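Local coordinates for protein putative epimerase (Burkholderia cenocepacia, PDB 4LW8) that probably acts as an NAD(P)-dependent sugar-nucleotide epimerase or dehydratase in the biosynthesis of the lipopolysaccharide O-antigen, at residues L118-S122 with W174-I180; L198-L202 with R212-G216; S225-D229 with L303-P307; T246-E252 with G291-R297; M263-I267 with L312-V316. One frame throughout, in Å; residues are numbered along the deposited sequence.

Contact 1: L118-S122 with W174-I180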
# COMPACT_ATOMS: atom_id res chain seq x y z
N LEU A 118 7.97 -10.18 10.22
CA LEU A 118 8.02 -9.25 11.34
C LEU A 118 7.34 -9.85 12.57
O LEU A 118 7.86 -9.74 13.68
CB LEU A 118 7.38 -7.89 10.97
CG LEU A 118 8.09 -7.17 9.81
CD1 LEU A 118 7.35 -5.91 9.41
CD2 LEU A 118 9.55 -6.83 10.15
N ALA A 119 6.19 -10.51 12.37
CA ALA A 119 5.50 -11.17 13.49
C ALA A 119 6.37 -12.25 14.12
O ALA A 119 6.39 -12.41 15.35
CB ALA A 119 4.16 -11.76 13.02
N ALA A 120 7.08 -13.01 13.29
CA ALA A 120 7.98 -14.06 13.76
C ALA A 120 9.12 -13.47 14.60
O ALA A 120 9.46 -14.00 15.66
CB ALA A 120 8.54 -14.84 12.57
N LEU A 121 9.71 -12.38 14.13
CA LEU A 121 10.83 -11.77 14.85
C LEU A 121 10.35 -11.14 16.16
O LEU A 121 10.99 -11.26 17.20
CB LEU A 121 11.52 -10.72 13.98
CG LEU A 121 12.10 -11.27 12.66
CD1 LEU A 121 12.53 -10.13 11.76
CD2 LEU A 121 13.29 -12.17 12.98
N SER A 122 9.18 -10.52 16.10
CA SER A 122 8.63 -9.80 17.24
C SER A 122 8.31 -10.75 18.39
O SER A 122 8.32 -10.38 19.56
CB SER A 122 7.39 -9.01 16.81
OG SER A 122 6.88 -8.22 17.87
N TRP A 174 5.17 -2.19 12.99
CA TRP A 174 5.95 -3.00 13.93
C TRP A 174 7.09 -2.20 14.58
O TRP A 174 7.91 -2.77 15.30
CB TRP A 174 6.50 -4.24 13.20
CG TRP A 174 5.38 -5.13 12.75
CD1 TRP A 174 4.65 -5.01 11.59
CD2 TRP A 174 4.83 -6.24 13.46
NE1 TRP A 174 3.69 -5.99 11.54
CE2 TRP A 174 3.77 -6.76 12.67
CE3 TRP A 174 5.13 -6.86 14.68
CZ2 TRP A 174 3.02 -7.86 13.07
CZ3 TRP A 174 4.37 -7.95 15.09
CH2 TRP A 174 3.33 -8.44 14.28
N ALA A 175 7.13 -0.89 14.35
CA ALA A 175 8.26 -0.06 14.78
C ALA A 175 8.41 -0.03 16.30
O ALA A 175 9.51 0.17 16.80
CB ALA A 175 8.12 1.36 14.24
N ASP A 176 7.33 -0.25 17.03
CA ASP A 176 7.39 -0.25 18.49
C ASP A 176 8.01 -1.54 19.03
O ASP A 176 8.35 -1.64 20.21
CB ASP A 176 5.99 -0.04 19.10
CG ASP A 176 4.97 -1.06 18.58
OD1 ASP A 176 5.15 -1.58 17.45
OD2 ASP A 176 3.98 -1.34 19.30
N ARG A 177 8.15 -2.54 18.16
CA ARG A 177 8.62 -3.86 18.59
C ARG A 177 9.97 -4.23 17.99
O ARG A 177 10.70 -5.03 18.56
CB ARG A 177 7.57 -4.92 18.26
CG ARG A 177 6.43 -4.97 19.30
CD ARG A 177 5.13 -5.53 18.72
NE ARG A 177 4.49 -4.60 17.79
CZ ARG A 177 3.32 -4.82 17.19
NH1 ARG A 177 2.66 -5.96 17.41
NH2 ARG A 177 2.81 -3.91 16.37
N LEU A 178 10.31 -3.63 16.85
CA LEU A 178 11.52 -4.02 16.12
C LEU A 178 12.26 -2.81 15.57
O LEU A 178 11.64 -1.84 15.14
CB LEU A 178 11.16 -4.98 14.97
CG LEU A 178 10.55 -6.37 15.24
CD1 LEU A 178 10.06 -6.99 13.92
CD2 LEU A 178 11.57 -7.29 15.89
N PRO A 179 13.61 -2.88 15.55
CA PRO A 179 14.42 -1.83 14.93
C PRO A 179 14.50 -2.00 13.42
O PRO A 179 15.30 -2.79 12.92
CB PRO A 179 15.79 -2.02 15.57
CG PRO A 179 15.84 -3.49 15.89
CD PRO A 179 14.43 -3.91 16.21
N ILE A 180 13.67 -1.26 12.70
CA ILE A 180 13.44 -1.53 11.28
C ILE A 180 14.04 -0.44 10.40
O ILE A 180 13.75 0.74 10.58
CB ILE A 180 11.93 -1.66 10.97
CG1 ILE A 180 11.36 -2.88 11.69
CG2 ILE A 180 11.66 -1.76 9.44
CD1 ILE A 180 9.83 -2.97 11.68

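Contact 2: L198-L202 with R212-G216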
# COMPACT_ATOMS: atom_id res chain seq x y z
N LEU A 198 17.72 -5.69 -17.93
CA LEU A 198 18.29 -5.06 -19.11
C LEU A 198 19.82 -5.22 -19.26
O LEU A 198 20.30 -5.69 -20.29
CB LEU A 198 17.93 -3.58 -19.13
CG LEU A 198 18.39 -2.86 -20.39
CD1 LEU A 198 17.80 -3.55 -21.61
CD2 LEU A 198 17.97 -1.40 -20.34
N LEU A 199 20.58 -4.84 -18.25
CA LEU A 199 22.04 -4.91 -18.37
C LEU A 199 22.57 -6.35 -18.57
O LEU A 199 23.43 -6.57 -19.42
CB LEU A 199 22.72 -4.23 -17.16
CG LEU A 199 23.16 -2.76 -17.42
CD1 LEU A 199 22.04 -1.92 -18.01
CD2 LEU A 199 23.69 -2.10 -16.15
N PRO A 200 22.04 -7.34 -17.80
CA PRO A 200 22.45 -8.72 -18.13
C PRO A 200 22.08 -9.15 -19.56
O PRO A 200 22.81 -9.93 -20.18
CB PRO A 200 21.70 -9.56 -17.09
CG PRO A 200 21.61 -8.62 -15.89
CD PRO A 200 21.34 -7.27 -16.50
N LYS A 201 20.97 -8.64 -20.08
CA LYS A 201 20.58 -8.93 -21.47
C LYS A 201 21.64 -8.38 -22.43
O LYS A 201 22.10 -9.09 -23.33
CB LYS A 201 19.21 -8.33 -21.76
CG LYS A 201 18.62 -8.64 -23.14
CD LYS A 201 17.43 -7.71 -23.45
CE LYS A 201 16.89 -7.89 -24.87
NZ LYS A 201 15.85 -6.87 -25.23
N LEU A 202 22.04 -7.13 -22.22
CA LEU A 202 23.09 -6.48 -23.01
C LEU A 202 24.40 -7.25 -22.90
O LEU A 202 25.05 -7.54 -23.91
CB LEU A 202 23.29 -5.04 -22.57
CG LEU A 202 22.49 -3.92 -23.24
CD1 LEU A 202 21.05 -4.32 -23.44
CD2 LEU A 202 22.56 -2.66 -22.39
N ARG A 212 23.19 -8.27 -33.37
CA ARG A 212 22.19 -7.23 -33.10
C ARG A 212 21.34 -7.45 -31.85
O ARG A 212 21.30 -8.54 -31.28
CB ARG A 212 21.26 -7.06 -34.32
CG ARG A 212 20.56 -8.31 -34.83
CD ARG A 212 19.68 -7.99 -36.07
NE ARG A 212 20.48 -7.52 -37.19
CZ ARG A 212 20.69 -6.24 -37.47
NH1 ARG A 212 20.11 -5.31 -36.74
NH2 ARG A 212 21.47 -5.91 -38.48
N ILE A 213 20.66 -6.38 -31.44
CA ILE A 213 19.75 -6.40 -30.30
C ILE A 213 18.64 -5.34 -30.47
O ILE A 213 18.82 -4.36 -31.18
CB ILE A 213 20.50 -6.15 -28.97
CG1 ILE A 213 19.63 -6.53 -27.77
CG2 ILE A 213 20.94 -4.70 -28.84
CD1 ILE A 213 20.24 -6.17 -26.44
N SER A 214 17.51 -5.57 -29.81
CA SER A 214 16.38 -4.67 -29.89
C SER A 214 16.19 -4.00 -28.55
O SER A 214 16.17 -4.67 -27.52
CB SER A 214 15.10 -5.42 -30.27
OG SER A 214 15.19 -5.94 -31.58
N LEU A 215 16.10 -2.67 -28.56
CA LEU A 215 15.99 -1.87 -27.34
C LEU A 215 14.98 -0.72 -27.47
O LEU A 215 14.45 -0.48 -28.56
CB LEU A 215 17.36 -1.31 -26.95
CG LEU A 215 18.50 -2.31 -26.75
CD1 LEU A 215 19.85 -1.61 -26.69
CD2 LEU A 215 18.24 -3.09 -25.47
N GLY A 216 14.73 -0.03 -26.37
CA GLY A 216 13.92 1.18 -26.40
C GLY A 216 14.78 2.38 -26.74
O GLY A 216 15.81 2.24 -27.40

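Contact 3: S225-D229 with L303-P307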
# COMPACT_ATOMS: atom_id res chain seq x y z
N SER A 225 23.88 0.57 -10.12
CA SER A 225 24.91 0.22 -9.13
C SER A 225 25.37 -1.21 -9.27
O SER A 225 24.67 -2.06 -9.85
CB SER A 225 24.39 0.44 -7.69
OG SER A 225 24.03 1.79 -7.46
N ASP A 226 26.54 -1.48 -8.73
CA ASP A 226 27.08 -2.81 -8.60
C ASP A 226 26.45 -3.46 -7.37
O ASP A 226 26.42 -2.86 -6.30
CB ASP A 226 28.61 -2.73 -8.47
CG ASP A 226 29.29 -4.06 -8.60
OD1 ASP A 226 28.97 -4.99 -7.84
OD2 ASP A 226 30.17 -4.17 -9.49
N VAL A 227 25.93 -4.68 -7.52
CA VAL A 227 25.33 -5.42 -6.41
C VAL A 227 26.30 -5.53 -5.20
O VAL A 227 25.86 -5.51 -4.04
CB VAL A 227 24.89 -6.85 -6.86
CG1 VAL A 227 26.09 -7.70 -7.31
CG2 VAL A 227 24.10 -7.55 -5.76
N ARG A 228 27.60 -5.57 -5.46
CA ARG A 228 28.57 -5.64 -4.37
C ARG A 228 28.56 -4.35 -3.55
O ARG A 228 28.66 -4.39 -2.32
CB ARG A 228 29.97 -5.93 -4.91
CG ARG A 228 30.12 -7.33 -5.48
CD ARG A 228 31.39 -7.49 -6.28
NE ARG A 228 31.41 -6.61 -7.44
CZ ARG A 228 32.42 -6.55 -8.30
NH1 ARG A 228 33.49 -7.33 -8.12
NH2 ARG A 228 32.37 -5.72 -9.33
N ASP A 229 28.42 -3.20 -4.21
CA ASP A 229 28.29 -1.92 -3.52
C ASP A 229 26.99 -1.84 -2.74
O ASP A 229 26.94 -1.29 -1.63
CB ASP A 229 28.33 -0.73 -4.50
CG ASP A 229 29.65 -0.59 -5.23
OD1 ASP A 229 30.65 -1.23 -4.84
OD2 ASP A 229 29.71 0.21 -6.19
N LEU A 303 31.18 5.68 0.98
CA LEU A 303 31.36 4.31 0.55
C LEU A 303 31.89 4.37 -0.88
O LEU A 303 31.39 5.14 -1.69
CB LEU A 303 30.05 3.52 0.62
CG LEU A 303 29.59 3.18 2.04
CD1 LEU A 303 28.16 2.68 2.08
CD2 LEU A 303 30.54 2.19 2.70
N PRO A 304 32.88 3.53 -1.19
CA PRO A 304 33.46 3.48 -2.53
C PRO A 304 32.40 3.08 -3.54
O PRO A 304 31.57 2.22 -3.23
CB PRO A 304 34.57 2.43 -2.41
CG PRO A 304 34.18 1.59 -1.23
CD PRO A 304 33.51 2.54 -0.28
N VAL A 305 32.41 3.71 -4.71
CA VAL A 305 31.52 3.35 -5.80
C VAL A 305 32.26 2.71 -6.96
O VAL A 305 33.10 3.35 -7.59
CB VAL A 305 30.75 4.57 -6.34
CG1 VAL A 305 29.86 4.17 -7.55
CG2 VAL A 305 29.91 5.21 -5.24
N THR A 306 31.96 1.45 -7.21
CA THR A 306 32.60 0.72 -8.29
C THR A 306 32.10 1.32 -9.60
O THR A 306 30.89 1.45 -9.80
CB THR A 306 32.23 -0.78 -8.23
OG1 THR A 306 32.50 -1.29 -6.92
CG2 THR A 306 32.98 -1.60 -9.29
N PRO A 307 33.03 1.68 -10.50
CA PRO A 307 32.66 2.23 -11.81
C PRO A 307 31.83 1.23 -12.60
O PRO A 307 32.16 0.05 -12.57
CB PRO A 307 34.02 2.48 -12.50
CG PRO A 307 35.00 2.57 -11.38
CD PRO A 307 34.49 1.64 -10.31

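Contact 4: T246-E252 with G291-R297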
# COMPACT_ATOMS: atom_id res chain seq x y z
N THR A 246 14.36 5.45 6.42
CA THR A 246 14.36 4.94 5.05
C THR A 246 15.53 5.54 4.26
O THR A 246 15.80 6.73 4.39
CB THR A 246 13.03 5.26 4.33
OG1 THR A 246 11.95 4.58 4.99
CG2 THR A 246 13.06 4.86 2.86
N PHE A 247 16.22 4.72 3.47
CA PHE A 247 17.41 5.20 2.75
C PHE A 247 17.43 4.79 1.28
O PHE A 247 17.29 3.61 0.96
CB PHE A 247 18.69 4.65 3.40
CG PHE A 247 18.91 5.10 4.82
CD1 PHE A 247 18.38 4.38 5.88
CD2 PHE A 247 19.66 6.22 5.10
CE1 PHE A 247 18.58 4.80 7.19
CE2 PHE A 247 19.87 6.65 6.40
CZ PHE A 247 19.33 5.94 7.45
N ASN A 248 17.60 5.76 0.39
CA ASN A 248 18.01 5.46 -0.98
C ASN A 248 19.35 4.73 -0.96
O ASN A 248 20.25 5.08 -0.18
CB ASN A 248 18.15 6.74 -1.81
CG ASN A 248 16.82 7.39 -2.13
OD1 ASN A 248 15.76 6.76 -2.04
ND2 ASN A 248 16.86 8.66 -2.51
N VAL A 249 19.50 3.72 -1.80
CA VAL A 249 20.81 3.12 -2.06
C VAL A 249 21.03 3.20 -3.56
O VAL A 249 20.27 2.61 -4.34
CB VAL A 249 20.91 1.66 -1.53
CG1 VAL A 249 22.28 1.05 -1.85
CG2 VAL A 249 20.68 1.64 -0.01
N CYS A 250 22.02 3.97 -3.98
CA CYS A 250 22.20 4.34 -5.39
C CYS A 250 23.60 4.88 -5.64
O CYS A 250 24.32 5.19 -4.69
CB CYS A 250 21.16 5.37 -5.81
SG CYS A 250 21.17 6.83 -4.75
N SER A 251 23.97 4.99 -6.92
CA SER A 251 25.32 5.41 -7.30
C SER A 251 25.41 6.92 -7.43
O SER A 251 26.50 7.47 -7.43
CB SER A 251 25.72 4.77 -8.64
OG SER A 251 25.09 5.46 -9.73
N GLU A 252 24.26 7.56 -7.58
CA GLU A 252 24.14 9.00 -7.86
C GLU A 252 24.66 9.35 -9.25
O GLU A 252 24.81 10.51 -9.59
CB GLU A 252 24.88 9.84 -6.81
CG GLU A 252 24.33 9.70 -5.40
CD GLU A 252 25.03 10.62 -4.41
OE1 GLU A 252 26.27 10.76 -4.50
OE2 GLU A 252 24.33 11.19 -3.55
N GLY A 291 19.27 8.86 -8.23
CA GLY A 291 19.04 8.97 -6.81
C GLY A 291 20.11 9.77 -6.09
O GLY A 291 21.26 9.83 -6.54
N SER A 292 19.73 10.37 -4.98
CA SER A 292 20.69 10.92 -4.03
C SER A 292 20.87 9.97 -2.85
O SER A 292 19.88 9.58 -2.21
CB SER A 292 20.24 12.29 -3.52
OG SER A 292 20.94 12.64 -2.33
N ARG A 293 22.11 9.62 -2.53
CA ARG A 293 22.39 8.80 -1.35
C ARG A 293 22.99 9.67 -0.24
O ARG A 293 23.72 9.19 0.64
CB ARG A 293 23.33 7.63 -1.68
CG ARG A 293 24.78 8.00 -2.06
CD ARG A 293 25.76 6.88 -1.64
NE ARG A 293 25.43 5.60 -2.26
CZ ARG A 293 25.85 4.41 -1.82
NH1 ARG A 293 26.63 4.34 -0.75
NH2 ARG A 293 25.50 3.29 -2.45
N ASP A 294 22.69 10.96 -0.27
CA ASP A 294 23.23 11.87 0.74
C ASP A 294 22.77 11.52 2.16
O ASP A 294 23.52 11.70 3.12
CB ASP A 294 22.86 13.30 0.44
CG ASP A 294 23.62 14.26 1.31
OD1 ASP A 294 24.86 14.29 1.18
OD2 ASP A 294 22.99 14.94 2.16
N LYS A 295 21.53 11.05 2.31
CA LYS A 295 21.07 10.67 3.63
C LYS A 295 21.87 9.47 4.16
O LYS A 295 22.28 9.44 5.32
CB LYS A 295 19.57 10.36 3.63
CG LYS A 295 19.00 10.08 5.02
CD LYS A 295 17.57 9.56 4.92
CE LYS A 295 16.97 9.32 6.30
NZ LYS A 295 15.60 8.76 6.20
N LEU A 296 22.06 8.47 3.30
CA LEU A 296 22.88 7.31 3.63
C LEU A 296 24.31 7.73 4.00
O LEU A 296 24.87 7.27 5.00
CB LEU A 296 22.90 6.33 2.46
CG LEU A 296 23.82 5.10 2.56
CD1 LEU A 296 23.36 4.15 3.65
CD2 LEU A 296 23.86 4.38 1.21
N ARG A 297 24.89 8.61 3.20
CA ARG A 297 26.26 9.05 3.41
C ARG A 297 26.40 9.71 4.79
O ARG A 297 27.34 9.42 5.53
CB ARG A 297 26.68 10.02 2.29
CG ARG A 297 28.07 10.63 2.41
CD ARG A 297 28.31 11.66 1.29
NE ARG A 297 28.30 11.01 -0.03
CZ ARG A 297 27.37 11.20 -0.97
NH1 ARG A 297 26.35 12.02 -0.76
NH2 ARG A 297 27.47 10.56 -2.13
O HOH W 1 20.34 7.76 0.95

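Contact 5: M263-I267 with L312-V316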
# COMPACT_ATOMS: atom_id res chain seq x y z
N MET A 263 30.29 1.51 -23.58
CA MET A 263 31.19 0.82 -22.65
C MET A 263 31.41 -0.63 -23.05
O MET A 263 32.52 -1.16 -22.97
CB MET A 263 30.64 0.86 -21.22
CG MET A 263 30.77 2.20 -20.52
SD MET A 263 29.97 2.19 -18.89
CE MET A 263 30.16 3.91 -18.45
N LEU A 264 30.32 -1.28 -23.45
CA LEU A 264 30.38 -2.69 -23.81
C LEU A 264 31.07 -2.87 -25.15
O LEU A 264 31.79 -3.84 -25.34
CB LEU A 264 28.97 -3.29 -23.82
CG LEU A 264 28.35 -3.51 -22.44
CD1 LEU A 264 26.85 -3.73 -22.55
CD2 LEU A 264 29.01 -4.69 -21.73
N SER A 265 30.86 -1.91 -26.05
CA SER A 265 31.55 -1.92 -27.34
C SER A 265 33.06 -1.87 -27.12
O SER A 265 33.81 -2.58 -27.79
CB SER A 265 31.11 -0.75 -28.22
OG SER A 265 29.75 -0.90 -28.62
N ARG A 266 33.50 -1.03 -26.19
CA ARG A 266 34.93 -0.91 -25.88
C ARG A 266 35.46 -2.21 -25.27
O ARG A 266 36.56 -2.65 -25.60
CB ARG A 266 35.18 0.27 -24.93
N ILE A 267 34.64 -2.83 -24.42
CA ILE A 267 35.01 -4.07 -23.76
C ILE A 267 35.06 -5.25 -24.74
O ILE A 267 36.01 -6.05 -24.73
CB ILE A 267 34.03 -4.41 -22.62
CG1 ILE A 267 34.18 -3.41 -21.47
CG2 ILE A 267 34.25 -5.82 -22.10
CD1 ILE A 267 33.01 -3.42 -20.48
N LEU A 312 30.53 -3.95 -15.61
CA LEU A 312 30.16 -4.58 -16.87
C LEU A 312 31.25 -5.54 -17.35
O LEU A 312 30.95 -6.60 -17.90
CB LEU A 312 29.86 -3.51 -17.93
CG LEU A 312 28.59 -2.68 -17.72
CD1 LEU A 312 28.55 -1.47 -18.65
CD2 LEU A 312 27.35 -3.54 -17.92
N ARG A 313 32.51 -5.18 -17.15
CA ARG A 313 33.62 -6.04 -17.58
C ARG A 313 33.60 -7.32 -16.75
O ARG A 313 33.81 -8.42 -17.26
CB ARG A 313 34.97 -5.34 -17.44
CG ARG A 313 36.11 -6.12 -18.09
CD ARG A 313 37.44 -5.39 -18.01
NE ARG A 313 37.49 -4.20 -18.86
CZ ARG A 313 37.75 -4.21 -20.16
NH1 ARG A 313 37.97 -5.36 -20.79
NH2 ARG A 313 37.78 -3.07 -20.84
N TRP A 314 33.35 -7.14 -15.45
CA TRP A 314 33.20 -8.24 -14.51
C TRP A 314 32.16 -9.24 -15.03
O TRP A 314 32.42 -10.44 -15.08
CB TRP A 314 32.79 -7.67 -13.15
CG TRP A 314 32.44 -8.66 -12.08
CD1 TRP A 314 33.16 -9.76 -11.70
CD2 TRP A 314 31.33 -8.58 -11.19
NE1 TRP A 314 32.53 -10.39 -10.65
CE2 TRP A 314 31.41 -9.68 -10.31
CE3 TRP A 314 30.26 -7.69 -11.05
CZ2 TRP A 314 30.47 -9.92 -9.32
CZ3 TRP A 314 29.32 -7.92 -10.05
CH2 TRP A 314 29.43 -9.03 -9.20
N MET A 315 31.01 -8.72 -15.46
CA MET A 315 29.91 -9.55 -15.96
C MET A 315 30.24 -10.21 -17.31
O MET A 315 29.93 -11.39 -17.53
CB MET A 315 28.62 -8.71 -16.07
CG MET A 315 28.13 -8.18 -14.71
SD MET A 315 26.86 -6.89 -14.83
CE MET A 315 25.51 -7.76 -15.62
N VAL A 316 30.83 -9.45 -18.23
CA VAL A 316 31.21 -10.01 -19.53
C VAL A 316 32.22 -11.14 -19.34
O VAL A 316 32.06 -12.22 -19.90
CB VAL A 316 31.82 -8.94 -20.47
CG1 VAL A 316 32.49 -9.62 -21.68
CG2 VAL A 316 30.74 -7.96 -20.95

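Contact 1: L118-S122 with W174-I180
The indole of Trp174, held in the m rotamer with chi2 at 84°, lies along the last turn of helix 103-122. Its five-membered ring faces Leu118, whose CB sits 3.9 Å from the ring centroid and 9° off the normal, a CH-pi contact over the face. The far end of the six-membered ring reaches Ala119, CB to Trp174 CH2 3.6 Å. Leu118 is in the common m,t rotamer, which sends CD1 to Trp174 CD1 at 3.6 Å and CD2 to Leu178 CD1 at 3.8 Å. Leu178, also m,t, lies against Leu118 and Leu121, with CD2 3.9 Å from Leu121 CB. At the exposed margin Arg177 folds back to pair with Asp176 (NE to OD1 3.1 Å), while its CD lies 3.3 Å from Ser122 OG without a hydrogen bond. The end of helix 103-122 thus packs on the loop entering strand 180-189 and, through Leu118 and Leu121, on Val131 of strand 130-134, the helix-on-parallel-sheet packing of a Rossmann-type domain.

Contact 2: L198-L202 with R212-G216
Three leucines and an isoleucine form the apolar centre. Leu202 CD1 is the meeting point, 3.6 Å from Ile213 CD1 and 3.7 Å from Leu215 CD2, and Leu198 CD1 adds a further contact to Leu215 CD2 at 3.9 Å. Leu198 and Leu202 are one helical turn apart, as the backbone bond from Leu202 N to Leu198 O (3.0 Å) confirms, so they present a common ridge to the strand. Ile213 and Leu215, two residues apart, both send their side-chain ends to the helix. Further out, the all-trans chain of Lys201 extends past this cluster: its CE lies 4.1 Å from Ile213 CD1, and its NZ donates a hydrogen bond to Ser214 O at 3.2 Å. The aliphatic part of the lysine thus covers the edge of the apolar patch while the ammonium group reaches a strand carbonyl. The short segments run nearly antiparallel, at 163°, with their axes 10.8 Å apart, a spacing spanned by side chains, with no backbone-to-backbone bond between the segments. Leu198 and Leu202 also pack on Leu257 of helix 257-268, and Leu202 on Val260 and Leu264. Strand 212-215 pairs in parallel alongside strand 273-276 through Ile213 and Leu215. Helix 198-207 therefore touches both helix 257-268 and strand 212-215, with Leu202 common to the two.

Contact 3: S225-D229 with L303-P307
Asp229 overlaps Thr306 with its whole carboxylate: OD2 accepts from Thr306 N at 2.8 Å and OD1 from Thr306 OG1, also at 2.8 Å. Both oxygens are thereby engaged by one residue, through its backbone and its side chain, and the loop is fixed to the first turn of helix 227-240. The same carboxylate brushes Val305, with OD2 3.6 Å from CA. Beside it, Asp226 holds the N-cap position of the helix. Its OD1 accepts a capping bond from Arg228 N at 2.8 Å and another bond from Arg228 NE at 3.0 Å, while its OD2 receives Arg228 NH2 at 2.7 Å in a salt bridge. This paired arrangement is bordered by the methyl group of Thr306, whose CG2 lies 3.8 Å from Asp226 OD2 and 4.2 Å from Arg228 NH2. The contact is small and mostly polar, as befits its place at the surface. Pro307 in turn occupies the N-cap position of helix 308-321, which supplies Thr311 as a hydrogen-bond partner for Asp226 OD2 and Trp314 as a cation-pi partner for Arg228. The loop 303-307 therefore crosses from helix 294-300 to helix 308-321 beside the junction of strand 221-226 with helix 227-240.

Contact 4: T246-E252 with G291-R297
Glu252 makes the strongest ionic link, a salt bridge from OE1 to Arg297 NH2 at 2.7 Å, while its OE2 accepts from the backbone Arg293 N at 2.9 Å, at the residue in the N-cap position of helix 294-300. Just before it, Ser292 OG accepts from Asp294 N at 3.2 Å, an ST turn leading into the helix. The Arg293 side chain turns to the backbone of 246-252: its NE donates to Cys250 O at 2.7 Å, with a weak second bond from NH2 at 3.2 Å. Asn248 ND2 reaches Ser292 O at 3.2 Å, and its OD1 is taken by Tyr140. Lys295 NZ donates to Thr246 O at 2.7 Å and sits 4.8 Å above the centroid of the Phe247 ring in a cation-pi contact; it also pairs with Glu245 and with a bound buffer molecule, probably from crystallisation. One water joins Asn248 O, to which it donates, to Leu296 N. Packing completes the interface. Phe247 CD2 meets Leu296 CB at 4.2 Å, and Cys250 SG presses on Gly291 C at 3.4 Å, where a CB on Gly291 would clash with the sulfur. Strand 246-249 is paired with strand 180-189 on its other side, and Phe247 and Leu296 both touch Leu237, so helix 294-300 packs beside helix 227-240 along this margin of the main sheet.

Contact 5: M263-I267 with L312-V316
Apolar packing dominates. Leu312 packs against Met263, Leu264 and Ile267: its CB is 4.1 Å from both Leu264 CD2 and Ile267 CD1, and its CD1 is 3.9 Å from Met263 SD. One turn further along, Val316 takes the same two partners as the Leu312 CB, with CG2 3.8 Å from Leu264 CD2 and CG1 4.2 Å from Ile267 CG2. Met263, Leu264 and Ile267 follow the i, i+1, i+4 spacing of a helix face, as Leu312 and Val316 follow i, i+4. The short segments cross at -52° with axes 10.5 Å apart, a wide separation filled by these branched and long side chains. A mixed contact lies at the exposed edge, where the guanidinium of Arg313 lays one face over Ile267, NH2 to CG1 3.7 Å. No hydrogen bond or salt bridge crosses between the segments. Leu264 also touches Leu202 and Tyr206, and Leu312 touches Val203, so helix 198-207 backs the pair and makes a three-helix cluster. With hydrophobic side chains supplying most of the contact, the two helices are held by shape and burial of apolar surface rather than by directional bonds, and the arginine extends this contact to the exposed edge.

Overall arrangement
Contacts 1 and 4 are the buried ones and both lie against the main sheet, contact 1 at the start of strand 180-189 and contact 4 on its neighbour 246-249, but differ in chemistry: contact 1 is apolar around a tryptophan, contact 4 rich in hydrogen bonds and charged side chains. Contact 3, at the surface, is mostly polar; it touches contact 4 through Ser225 and Leu303 and contact 5 where Trp314 meets Arg228. Contacts 2 and 5, partly buried, share a leucine-rich cluster in which Leu202 packs on Leu264, and helix 198-207, part of contact 2, packs on both helices of contact 5. They lie across the chain's centre from contact 1, their centres 41 and 42 Å away.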